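Local atomic coordinates of endo-beta-mannanase (Opitutaceae bacterium TAV5, PDB entry 7BOB), a protein that acts as an exo-beta-1,4-mannosidase of glycoside hydrolase family 5, probably releasing mannose from the chain ends of beta-1,4-linked mannans in the termite hindgut. Residues G21-P26 with L315-K320; M33-P38 with A75-R80; R58-W63 with Q96-V101; I151-E156 with R177-I182. One frame throughout, in Å; residues are numbered along the deposited sequence.

Contact 1. Residues G21-P26 with L315-K320; sequences GANYWP and LWWCFK
Asn23 holds its CG anti to the carbonyl carbon and beside its own N (chi1 -61°), which swings the amide across to segment 315-320. ND2 donates to Trp316 O at 2.9 Å; the oxygen lies near the plane of the amide, but ND2 stands above the carbonyl plane of Trp316. The same oxygen takes Asn23 N at 2.8 Å, almost along its C=O axis, so one residue grips it twice. Asn23 CB packs tightly and obliquely against the Trp317 indole, 3.3 Å from CE3, the two side chains crossing at about a right angle with amide and ring planes 35° apart. The other end of the amide, OD1, receives Arg58 NH1. Trp316 N donates to Gly21 O at 2.8 Å, completing the parallel pairing of strands 20-23 and 311-316, the first and eighth of the (beta/alpha)8 barrel typical of family 5 glycoside hydrolases. The Trp317-Cys318 peptide that follows is cis, as seen after the eighth strand in many relatives. The chain then bends so that Phe319 N reaches Asn23 O at 3.0 Å, a bond bent to 133° at the hydrogen. Phe319 CB meets Ala22 CB at 3.7 Å and lies at the edge of the Tyr24 ring, 4.0 Å from CD1. Tyr24 CG is anti to the backbone N, and its OH binds Asp45, the residue that also pairs with Lys320 NZ. A water donates to Trp25 O and accepts from Lys320 N, joining the two backbones where direct pairing has ended.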
# COMPACT_ATOMS: atom_id res chain seq x y z
N GLY A 21 -1.60 33.54 24.60
CA GLY A 21 -2.82 33.03 25.22
C GLY A 21 -2.95 31.54 24.95
O GLY A 21 -1.96 30.84 24.75
N ALA A 22 -4.21 31.08 24.93
CA ALA A 22 -4.54 29.66 24.92
C ALA A 22 -5.70 29.39 23.98
O ALA A 22 -6.61 30.20 23.83
CB ALA A 22 -4.93 29.13 26.31
N ASN A 23 -5.65 28.21 23.36
CA ASN A 23 -6.85 27.62 22.79
C ASN A 23 -7.78 27.18 23.92
O ASN A 23 -7.31 26.71 24.96
CB ASN A 23 -6.48 26.43 21.90
CG ASN A 23 -5.59 26.84 20.73
OD1 ASN A 23 -6.07 27.11 19.63
ND2 ASN A 23 -4.27 26.87 20.97
N TYR A 24 -9.10 27.32 23.71
CA TYR A 24 -10.03 27.20 24.83
C TYR A 24 -11.21 26.29 24.58
O TYR A 24 -11.93 26.46 23.58
CB TYR A 24 -10.61 28.56 25.24
CG TYR A 24 -11.55 28.44 26.41
CD1 TYR A 24 -11.07 28.14 27.68
CD2 TYR A 24 -12.91 28.60 26.24
CE1 TYR A 24 -11.92 28.03 28.76
CE2 TYR A 24 -13.77 28.49 27.31
CZ TYR A 24 -13.28 28.20 28.56
OH TYR A 24 -14.18 28.10 29.61
N TRP A 25 -11.45 25.38 25.53
CA TRP A 25 -12.73 24.72 25.80
C TRP A 25 -12.91 24.71 27.31
O TRP A 25 -11.92 24.53 28.04
CB TRP A 25 -12.82 23.27 25.29
CG TRP A 25 -12.85 23.07 23.82
CD1 TRP A 25 -11.86 22.51 23.05
CD2 TRP A 25 -13.93 23.36 22.93
NE1 TRP A 25 -12.24 22.47 21.74
CE2 TRP A 25 -13.51 22.98 21.63
CE3 TRP A 25 -15.20 23.91 23.09
CZ2 TRP A 25 -14.32 23.13 20.51
CZ3 TRP A 25 -16.01 24.06 21.97
CH2 TRP A 25 -15.57 23.67 20.69
N PRO A 26 -14.12 24.88 27.82
CA PRO A 26 -14.32 24.75 29.27
C PRO A 26 -13.95 23.35 29.76
O PRO A 26 -14.09 22.37 29.04
CB PRO A 26 -15.83 25.00 29.46
CG PRO A 26 -16.29 25.57 28.16
CD PRO A 26 -15.40 25.02 27.11
N LEU A 315 0.12 30.49 21.16
CA LEU A 315 -1.13 30.06 21.78
C LEU A 315 -0.99 28.62 22.24
O LEU A 315 -0.75 27.72 21.42
CB LEU A 315 -2.32 30.20 20.82
CG LEU A 315 -2.55 31.60 20.24
CD1 LEU A 315 -3.73 31.58 19.29
CD2 LEU A 315 -2.79 32.59 21.37
N TRP A 316 -1.14 28.41 23.54
CA TRP A 316 -0.98 27.09 24.13
C TRP A 316 -2.20 26.21 23.87
O TRP A 316 -3.33 26.70 23.75
CB TRP A 316 -0.73 27.26 25.62
CG TRP A 316 -0.87 26.03 26.42
CD1 TRP A 316 -2.01 25.54 26.99
CD2 TRP A 316 0.18 25.13 26.77
NE1 TRP A 316 -1.73 24.39 27.68
CE2 TRP A 316 -0.39 24.11 27.56
CE3 TRP A 316 1.56 25.09 26.51
CZ2 TRP A 316 0.36 23.05 28.07
CZ3 TRP A 316 2.30 24.04 27.03
CH2 TRP A 316 1.70 23.04 27.81
N TRP A 317 -1.97 24.90 23.78
CA TRP A 317 -3.05 23.90 23.74
C TRP A 317 -2.96 23.02 24.98
O TRP A 317 -1.97 22.33 25.17
CB TRP A 317 -2.98 22.99 22.49
CG TRP A 317 -4.26 22.21 22.45
CD1 TRP A 317 -4.60 21.15 23.24
CD2 TRP A 317 -5.41 22.51 21.66
NE1 TRP A 317 -5.90 20.76 22.98
CE2 TRP A 317 -6.42 21.58 22.01
CE3 TRP A 317 -5.69 23.46 20.67
CZ2 TRP A 317 -7.69 21.59 21.43
CZ3 TRP A 317 -6.96 23.47 20.08
CH2 TRP A 317 -7.94 22.54 20.47
N CYS A 318 -4.01 23.01 25.81
CA CYS A 318 -5.14 23.93 25.76
C CYS A 318 -5.29 24.51 27.19
O CYS A 318 -4.51 24.16 28.10
CB CYS A 318 -6.41 23.22 25.27
SG CYS A 318 -6.90 21.90 26.41
N PHE A 319 -6.27 25.38 27.42
CA PHE A 319 -6.23 26.18 28.64
C PHE A 319 -6.43 25.33 29.89
O PHE A 319 -5.67 25.45 30.85
CB PHE A 319 -7.26 27.30 28.59
CG PHE A 319 -7.15 28.28 29.74
CD1 PHE A 319 -5.93 28.89 30.04
CD2 PHE A 319 -8.24 28.56 30.54
CE1 PHE A 319 -5.81 29.79 31.12
CE2 PHE A 319 -8.15 29.46 31.61
CZ PHE A 319 -6.92 30.08 31.91
N LYS A 320 -7.46 24.48 29.89
CA LYS A 320 -7.88 23.72 31.06
C LYS A 320 -7.72 22.23 30.81
O LYS A 320 -7.79 21.77 29.67
CB LYS A 320 -9.36 23.97 31.41
CG LYS A 320 -9.67 25.39 31.94
CD LYS A 320 -9.05 25.61 33.31
CE LYS A 320 -9.99 25.18 34.43
NZ LYS A 320 -10.96 26.25 34.78
O HOH W 1 -9.28 24.25 27.62

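Contact 2. Residues M33-P38 with A75-R80; sequences MWQAWP and ATMLSR
The short helix 33-36, in the loop that follows the first barrel strand, meets the N-terminal turns of helix 75-89, between the second and third strands. Arg80, extended from CG to NE, carries the contact: NH1 donates to Trp34 O at 2.7 Å, in the carbonyl plane and close to the guanidinium plane, though bent to 136° at the hydrogen. The positive charge thus lies where the carbonyl ends of the short helix would probably favour it. Trp37 leaves the helix with a positive phi of 29°, and its indole and the Arg80 chain reach toward each other and overlap. Arg80 CG sits 3.5 Å above the five-membered ring, almost on its normal, a CH-pi contact; the guanidinium and indole planes are 2° apart, but it is Trp37 CB that lies under the guanidinium. Thr76 CG2 covers the other face of the guanidinium, 3.3 Å above its centre, so the group is held flat between two layers. Trp34 turns its edge to Arg80 and uses NE1 to reach Phe60 O. Met77, bent at chi2, brings SD to 3.2 Å from Trp34 O and 3.7 Å from Trp34 CB, while its CE lies beside the Gln35 amide, whose NE2 is bound by Asp65. CG over a tryptophan and NH1 on a helix carbonyl thus tie a beta-alpha loop to an outer helix of the (beta/alpha)8 barrel.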
# COMPACT_ATOMS: atom_id res chain seq x y z
N MET A 33 -19.24 22.87 24.39
CA MET A 33 -19.39 24.18 25.04
C MET A 33 -20.64 24.92 24.59
O MET A 33 -21.35 25.50 25.42
CB MET A 33 -18.17 25.05 24.77
CG MET A 33 -18.30 26.46 25.30
SD MET A 33 -16.91 27.52 24.85
CE MET A 33 -17.17 27.65 23.08
N TRP A 34 -20.91 24.96 23.29
CA TRP A 34 -22.04 25.73 22.78
C TRP A 34 -23.37 25.16 23.27
O TRP A 34 -24.33 25.93 23.47
CB TRP A 34 -22.00 25.78 21.26
CG TRP A 34 -20.77 26.47 20.76
CD1 TRP A 34 -19.70 25.89 20.13
CD2 TRP A 34 -20.46 27.87 20.86
NE1 TRP A 34 -18.75 26.85 19.83
CE2 TRP A 34 -19.20 28.07 20.27
CE3 TRP A 34 -21.14 28.98 21.40
CZ2 TRP A 34 -18.58 29.33 20.20
CZ3 TRP A 34 -20.55 30.24 21.32
CH2 TRP A 34 -19.28 30.40 20.73
N GLN A 35 -23.44 23.84 23.48
CA GLN A 35 -24.68 23.23 23.97
C GLN A 35 -24.81 23.35 25.48
O GLN A 35 -25.89 23.66 25.99
CB GLN A 35 -24.74 21.75 23.57
CG GLN A 35 -24.66 21.47 22.07
CD GLN A 35 -25.92 21.92 21.34
OE1 GLN A 35 -26.99 22.07 21.93
NE2 GLN A 35 -25.80 22.09 20.02
N ALA A 36 -23.72 23.12 26.22
CA ALA A 36 -23.82 23.12 27.67
C ALA A 36 -23.81 24.54 28.25
O ALA A 36 -24.40 24.77 29.32
CB ALA A 36 -22.69 22.29 28.27
N TRP A 37 -23.17 25.49 27.56
CA TRP A 37 -22.95 26.89 27.94
C TRP A 37 -22.86 27.11 29.45
O TRP A 37 -23.81 27.64 30.04
CB TRP A 37 -24.04 27.78 27.35
CG TRP A 37 -23.61 29.23 27.23
CD1 TRP A 37 -24.18 30.31 27.84
CD2 TRP A 37 -22.49 29.74 26.48
NE1 TRP A 37 -23.50 31.46 27.50
CE2 TRP A 37 -22.47 31.13 26.65
CE3 TRP A 37 -21.53 29.15 25.65
CZ2 TRP A 37 -21.51 31.95 26.05
CZ3 TRP A 37 -20.58 29.95 25.04
CH2 TRP A 37 -20.57 31.33 25.25
N PRO A 38 -21.77 26.72 30.11
CA PRO A 38 -21.59 27.07 31.53
C PRO A 38 -20.96 28.46 31.63
O PRO A 38 -19.73 28.64 31.73
CB PRO A 38 -20.66 25.96 32.03
CG PRO A 38 -19.78 25.66 30.82
CD PRO A 38 -20.64 25.92 29.59
N ALA A 75 -30.36 30.45 16.67
CA ALA A 75 -30.30 31.78 17.27
C ALA A 75 -29.73 31.74 18.69
O ALA A 75 -29.09 32.70 19.11
CB ALA A 75 -31.69 32.42 17.27
N THR A 76 -29.96 30.66 19.44
CA THR A 76 -29.38 30.60 20.77
C THR A 76 -27.85 30.58 20.71
O THR A 76 -27.18 31.26 21.49
CB THR A 76 -29.88 29.36 21.52
OG1 THR A 76 -31.30 29.40 21.59
CG2 THR A 76 -29.29 29.31 22.94
N MET A 77 -27.28 29.82 19.76
CA MET A 77 -25.83 29.75 19.66
C MET A 77 -25.24 31.08 19.22
O MET A 77 -24.22 31.53 19.76
CB MET A 77 -25.41 28.64 18.69
CG MET A 77 -26.01 27.28 19.02
SD MET A 77 -25.58 26.73 20.69
CE MET A 77 -26.96 25.60 21.03
N LEU A 78 -25.88 31.74 18.23
CA LEU A 78 -25.44 33.07 17.82
C LEU A 78 -25.50 34.06 18.98
O LEU A 78 -24.68 34.98 19.04
CB LEU A 78 -26.26 33.57 16.65
CG LEU A 78 -26.05 32.70 15.40
CD1 LEU A 78 -27.20 32.79 14.40
CD2 LEU A 78 -24.70 33.05 14.74
N SER A 79 -26.43 33.88 19.91
CA SER A 79 -26.47 34.83 21.02
C SER A 79 -25.36 34.53 22.01
O SER A 79 -24.77 35.44 22.60
CB SER A 79 -27.82 34.82 21.71
OG SER A 79 -28.81 35.06 20.74
N ARG A 80 -25.08 33.24 22.20
CA ARG A 80 -23.94 32.87 23.03
C ARG A 80 -22.63 33.33 22.40
O ARG A 80 -21.73 33.80 23.10
CB ARG A 80 -23.97 31.36 23.26
CG ARG A 80 -25.09 31.01 24.20
CD ARG A 80 -25.38 29.52 24.21
NE ARG A 80 -26.53 29.25 25.06
CZ ARG A 80 -27.07 28.05 25.26
NH1 ARG A 80 -26.57 26.96 24.65
NH2 ARG A 80 -28.12 27.93 26.07

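Contact 3. Residues R58-W63 with Q96-V101; sequences RFFVRW and QPSLFV
Two carbonyl oxygens, Val61 O and Leu99 O, face each other only 2.9 Å apart with no bond between them, because an inverse gamma turn centred on Phe100 breaks the pairing. These are the second and third parallel strands of the (beta/alpha)8 barrel, crossing at -30°. Before the break the register is regular: Phe59 N donates to Gln96 O at 3.2 Å, Ser98 N to Phe59 O at 2.8 Å and Val61 N to Ser98 O at 2.8 Å. Leu99 O then takes a weak bond from Val101 N inside the turn, at 3.0 Å. Beyond the turn one more bond forms, Trp63 N to Val101 O at 3.0 Å. Arg58, Phe60, Gln96 and Ser98 share one face. Arg58 is extended, with CG anti to its N, and the edge of Phe60 points at the guanidinium face, CE1 3.5 Å above its centre. Asp152 and Glu281 pair with the guanidinium and Asn23 and Asn155 bind it, so its buried charge is probably well balanced. Glu281, at the end of the seventh strand, is in the position of the family 5 nucleophile. Across the sheet, Pro97 sits over a face of Phe59, whose CG takes the crowded position between N and carbonyl carbon. Phe100 presents its CD1-CE1 edge to the six-membered ring of Trp63, a T-shaped pair with centroids 5.4 Å apart and planes at 87°.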
# COMPACT_ATOMS: atom_id res chain seq x y z
N ARG A 58 -8.12 31.74 21.38
CA ARG A 58 -8.63 31.03 20.22
C ARG A 58 -9.76 30.11 20.66
O ARG A 58 -9.61 29.33 21.61
CB ARG A 58 -7.53 30.22 19.54
CG ARG A 58 -8.00 29.43 18.32
CD ARG A 58 -6.84 28.98 17.49
NE ARG A 58 -7.21 28.24 16.29
CZ ARG A 58 -6.87 26.96 16.04
NH1 ARG A 58 -6.17 26.25 16.93
NH2 ARG A 58 -7.22 26.39 14.91
N PHE A 59 -10.89 30.21 19.98
CA PHE A 59 -12.00 29.32 20.29
C PHE A 59 -12.70 28.93 18.99
O PHE A 59 -12.46 29.51 17.92
CB PHE A 59 -12.95 29.97 21.31
CG PHE A 59 -13.68 31.18 20.80
CD1 PHE A 59 -13.34 32.45 21.26
CD2 PHE A 59 -14.74 31.07 19.92
CE1 PHE A 59 -14.02 33.57 20.83
CE2 PHE A 59 -15.43 32.20 19.48
CZ PHE A 59 -15.06 33.44 19.92
N PHE A 60 -13.59 27.95 19.08
CA PHE A 60 -14.03 27.22 17.90
C PHE A 60 -15.54 27.31 17.75
O PHE A 60 -16.29 26.93 18.66
CB PHE A 60 -13.54 25.78 18.00
CG PHE A 60 -12.10 25.71 18.35
CD1 PHE A 60 -11.14 25.95 17.39
CD2 PHE A 60 -11.71 25.51 19.67
CE1 PHE A 60 -9.77 25.92 17.72
CE2 PHE A 60 -10.37 25.50 20.00
CZ PHE A 60 -9.40 25.71 19.03
N VAL A 61 -15.97 27.83 16.61
CA VAL A 61 -17.38 27.90 16.26
C VAL A 61 -17.74 26.55 15.65
O VAL A 61 -17.50 26.30 14.47
CB VAL A 61 -17.65 29.08 15.31
CG1 VAL A 61 -19.12 29.22 14.99
CG2 VAL A 61 -17.11 30.38 15.93
N ARG A 62 -18.25 25.63 16.48
CA ARG A 62 -18.50 24.27 16.01
C ARG A 62 -19.73 24.28 15.09
O ARG A 62 -20.86 24.52 15.55
CB ARG A 62 -18.67 23.31 17.18
CG ARG A 62 -18.45 21.87 16.78
CD ARG A 62 -18.48 20.92 17.98
NE ARG A 62 -19.79 20.91 18.64
CZ ARG A 62 -20.19 19.95 19.46
NH1 ARG A 62 -19.40 18.91 19.71
NH2 ARG A 62 -21.39 20.01 20.01
N TRP A 63 -19.49 24.03 13.80
CA TRP A 63 -20.49 24.15 12.74
C TRP A 63 -21.80 23.42 13.02
O TRP A 63 -22.86 24.04 12.83
CB TRP A 63 -19.88 23.67 11.42
CG TRP A 63 -20.63 24.09 10.19
CD1 TRP A 63 -21.78 24.83 10.14
CD2 TRP A 63 -20.28 23.81 8.83
NE1 TRP A 63 -22.17 25.01 8.83
CE2 TRP A 63 -21.26 24.39 8.01
CE3 TRP A 63 -19.22 23.10 8.23
CZ2 TRP A 63 -21.22 24.31 6.62
CZ3 TRP A 63 -19.19 23.02 6.85
CH2 TRP A 63 -20.18 23.63 6.06
N GLN A 96 -9.91 34.87 18.73
CA GLN A 96 -9.52 34.35 17.43
C GLN A 96 -10.50 33.24 17.12
O GLN A 96 -10.28 32.08 17.51
CB GLN A 96 -8.07 33.88 17.40
CG GLN A 96 -7.62 33.48 16.00
CD GLN A 96 -6.16 33.05 15.94
OE1 GLN A 96 -5.84 31.87 15.94
NE2 GLN A 96 -5.26 34.03 15.91
N PRO A 97 -11.62 33.54 16.47
CA PRO A 97 -12.66 32.53 16.27
C PRO A 97 -12.33 31.66 15.08
O PRO A 97 -11.87 32.15 14.04
CB PRO A 97 -13.93 33.37 16.03
CG PRO A 97 -13.41 34.59 15.35
CD PRO A 97 -12.01 34.85 15.91
N SER A 98 -12.57 30.36 15.22
CA SER A 98 -12.24 29.38 14.19
C SER A 98 -13.55 28.81 13.65
O SER A 98 -14.34 28.28 14.43
CB SER A 98 -11.34 28.28 14.75
OG SER A 98 -10.91 27.38 13.75
N LEU A 99 -13.76 28.94 12.33
CA LEU A 99 -15.07 28.71 11.72
C LEU A 99 -15.31 27.24 11.39
O LEU A 99 -16.28 26.63 11.87
CB LEU A 99 -15.21 29.55 10.44
CG LEU A 99 -14.99 31.06 10.64
CD1 LEU A 99 -15.51 31.88 9.46
CD2 LEU A 99 -15.62 31.56 11.94
N PHE A 100 -14.46 26.65 10.54
CA PHE A 100 -14.73 25.35 9.94
C PHE A 100 -14.18 24.27 10.87
O PHE A 100 -13.06 23.79 10.74
CB PHE A 100 -14.16 25.28 8.53
CG PHE A 100 -15.02 25.99 7.51
CD1 PHE A 100 -16.19 25.41 7.05
CD2 PHE A 100 -14.67 27.24 7.04
CE1 PHE A 100 -17.00 26.07 6.12
CE2 PHE A 100 -15.46 27.91 6.11
CZ PHE A 100 -16.63 27.34 5.66
N VAL A 101 -15.00 23.93 11.86
CA VAL A 101 -14.66 22.98 12.91
C VAL A 101 -15.88 22.08 13.09
O VAL A 101 -16.90 22.54 13.62
CB VAL A 101 -14.32 23.69 14.24
CG1 VAL A 101 -13.91 22.68 15.28
CG2 VAL A 101 -13.21 24.73 14.05

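Contact 4. Residues I151-E156 with R177-I182; sequences IDLGNE and RMTGAI
Leu153 has its CG anti to the backbone N (chi1 -169°), which carries both methyl branches out from the strand to helix 168-183; Ile182 answers with CG1 anti to its carbonyl carbon (chi1 -79°), sending CD1 toward the sheet. The two tips meet obliquely, Leu153 CD1 to Ile182 CD1 at 4.1 Å. The same CD1 touches Met178 CB at 3.8 Å, crossing that side chain at about a right angle, while the methionine bends away at chi2 and chi3. Leu153 CD2 reaches the CG2 methyl of Thr179 at 4.4 Å; the hydroxyl of that threonine turns back to Cys175 O. The other branch of Ile182, CG2, meets Ile151 CD1 tip to tip at 4.2 Å. No polar group bridges the two segments, and the strand and helix axes lie 10.2 Å apart at 148°, the near-antiparallel packing of a beta-alpha unit in a (beta/alpha)8 barrel. Asp152 turns the other way, into the barrel, where Ser98 and Gln280 hold its carboxylate. The strand leads into Asn155-Glu156, in the position of the family 5 Asn-Glu pair, consistent with Glu156 as the acid/base. Ile151 and Ile182 rest on Leu99 of strand 94-101, Leu153 and Met178 on Phe100, Ile182 on Ile191 of strand 191-192, and helix 124-141 adds Leu141 against Ile151 and Thr138 against Ile182.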
# COMPACT_ATOMS: atom_id res chain seq x y z
N ILE A 151 -9.40 36.17 11.82
CA ILE A 151 -10.42 35.13 11.73
C ILE A 151 -9.75 33.84 11.26
O ILE A 151 -9.12 33.81 10.19
CB ILE A 151 -11.57 35.53 10.80
CG1 ILE A 151 -12.29 36.77 11.37
CG2 ILE A 151 -12.53 34.34 10.57
CD1 ILE A 151 -13.18 37.48 10.38
N ASP A 152 -9.89 32.78 12.05
CA ASP A 152 -9.30 31.47 11.77
C ASP A 152 -10.24 30.66 10.87
O ASP A 152 -11.36 30.32 11.27
CB ASP A 152 -9.03 30.73 13.08
CG ASP A 152 -8.14 29.52 12.89
OD1 ASP A 152 -7.28 29.56 11.99
OD2 ASP A 152 -8.30 28.53 13.65
N LEU A 153 -9.78 30.36 9.65
CA LEU A 153 -10.59 29.63 8.67
C LEU A 153 -11.16 28.34 9.25
O LEU A 153 -12.34 28.01 9.06
CB LEU A 153 -9.75 29.34 7.43
CG LEU A 153 -10.49 28.83 6.20
CD1 LEU A 153 -11.73 29.71 5.95
CD2 LEU A 153 -9.55 28.85 5.02
N GLY A 154 -10.33 27.57 9.94
CA GLY A 154 -10.81 26.36 10.59
C GLY A 154 -9.65 25.70 11.28
O GLY A 154 -8.50 26.13 11.16
N ASN A 155 -9.95 24.65 12.03
CA ASN A 155 -8.93 23.95 12.79
C ASN A 155 -8.39 22.76 12.00
O ASN A 155 -9.10 21.78 11.76
CB ASN A 155 -9.46 23.47 14.13
CG ASN A 155 -8.34 22.89 14.95
OD1 ASN A 155 -7.25 23.45 14.94
ND2 ASN A 155 -8.56 21.75 15.59
N GLU A 156 -7.12 22.86 11.60
CA GLU A 156 -6.36 21.73 11.06
C GLU A 156 -7.11 21.10 9.89
O GLU A 156 -7.32 19.89 9.83
CB GLU A 156 -6.05 20.71 12.15
CG GLU A 156 -5.29 21.33 13.33
CD GLU A 156 -4.52 20.32 14.16
OE1 GLU A 156 -4.95 19.14 14.25
OE2 GLU A 156 -3.47 20.73 14.74
N ARG A 177 -12.83 30.31 -2.09
CA ARG A 177 -14.26 30.58 -1.90
C ARG A 177 -14.57 30.94 -0.45
O ARG A 177 -15.37 31.85 -0.20
CB ARG A 177 -15.09 29.38 -2.33
CG ARG A 177 -15.15 29.19 -3.85
CD ARG A 177 -16.05 30.20 -4.52
NE ARG A 177 -17.32 30.36 -3.82
CZ ARG A 177 -18.43 29.68 -4.09
NH1 ARG A 177 -18.45 28.78 -5.06
NH2 ARG A 177 -19.54 29.91 -3.40
N MET A 178 -13.96 30.24 0.51
CA MET A 178 -14.29 30.50 1.90
C MET A 178 -13.66 31.80 2.40
O MET A 178 -14.27 32.53 3.18
CB MET A 178 -13.86 29.34 2.79
CG MET A 178 -14.52 28.03 2.47
SD MET A 178 -16.31 28.18 2.31
CE MET A 178 -16.56 27.62 0.63
N THR A 179 -12.44 32.12 1.96
CA THR A 179 -11.89 33.43 2.27
C THR A 179 -12.69 34.53 1.58
O THR A 179 -12.96 35.57 2.17
CB THR A 179 -10.41 33.51 1.87
OG1 THR A 179 -10.29 33.23 0.46
CG2 THR A 179 -9.56 32.55 2.69
N GLY A 180 -13.06 34.31 0.32
CA GLY A 180 -13.83 35.31 -0.40
C GLY A 180 -15.16 35.61 0.26
O GLY A 180 -15.61 36.76 0.29
N ALA A 181 -15.80 34.57 0.81
CA ALA A 181 -17.06 34.75 1.53
C ALA A 181 -16.86 35.59 2.78
O ALA A 181 -17.70 36.44 3.12
CB ALA A 181 -17.66 33.39 1.90
N ILE A 182 -15.77 35.35 3.50
CA ILE A 182 -15.49 36.13 4.69
C ILE A 182 -15.29 37.60 4.31
O ILE A 182 -15.74 38.51 5.02
CB ILE A 182 -14.28 35.55 5.43
CG1 ILE A 182 -14.70 34.32 6.25
CG2 ILE A 182 -13.60 36.59 6.32
CD1 ILE A 182 -13.56 33.31 6.44

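From the N terminus, strand 20-23 opens contact 1, which closes only at 315-320 and thereby joins the first barrel strand to the last; the other three contacts nest inside this loop. Residues 33-38 open contact 2 and 58-63 open contact 3. Contact 2 closes at 75-80 before contact 3 does at 96-101, so these two cross, and Trp34 links them through Phe60 O. Contact 4 follows in series, its short loop running from strand 151-154 to helix 168-183. Contacts 1, 3 and 4 share the parallel barrel sheet, where Arg58 reaches both Asn23 and Asp152; contact 2 lies outside, with Met33 packed on Trp25 and Pro26 of contact 1.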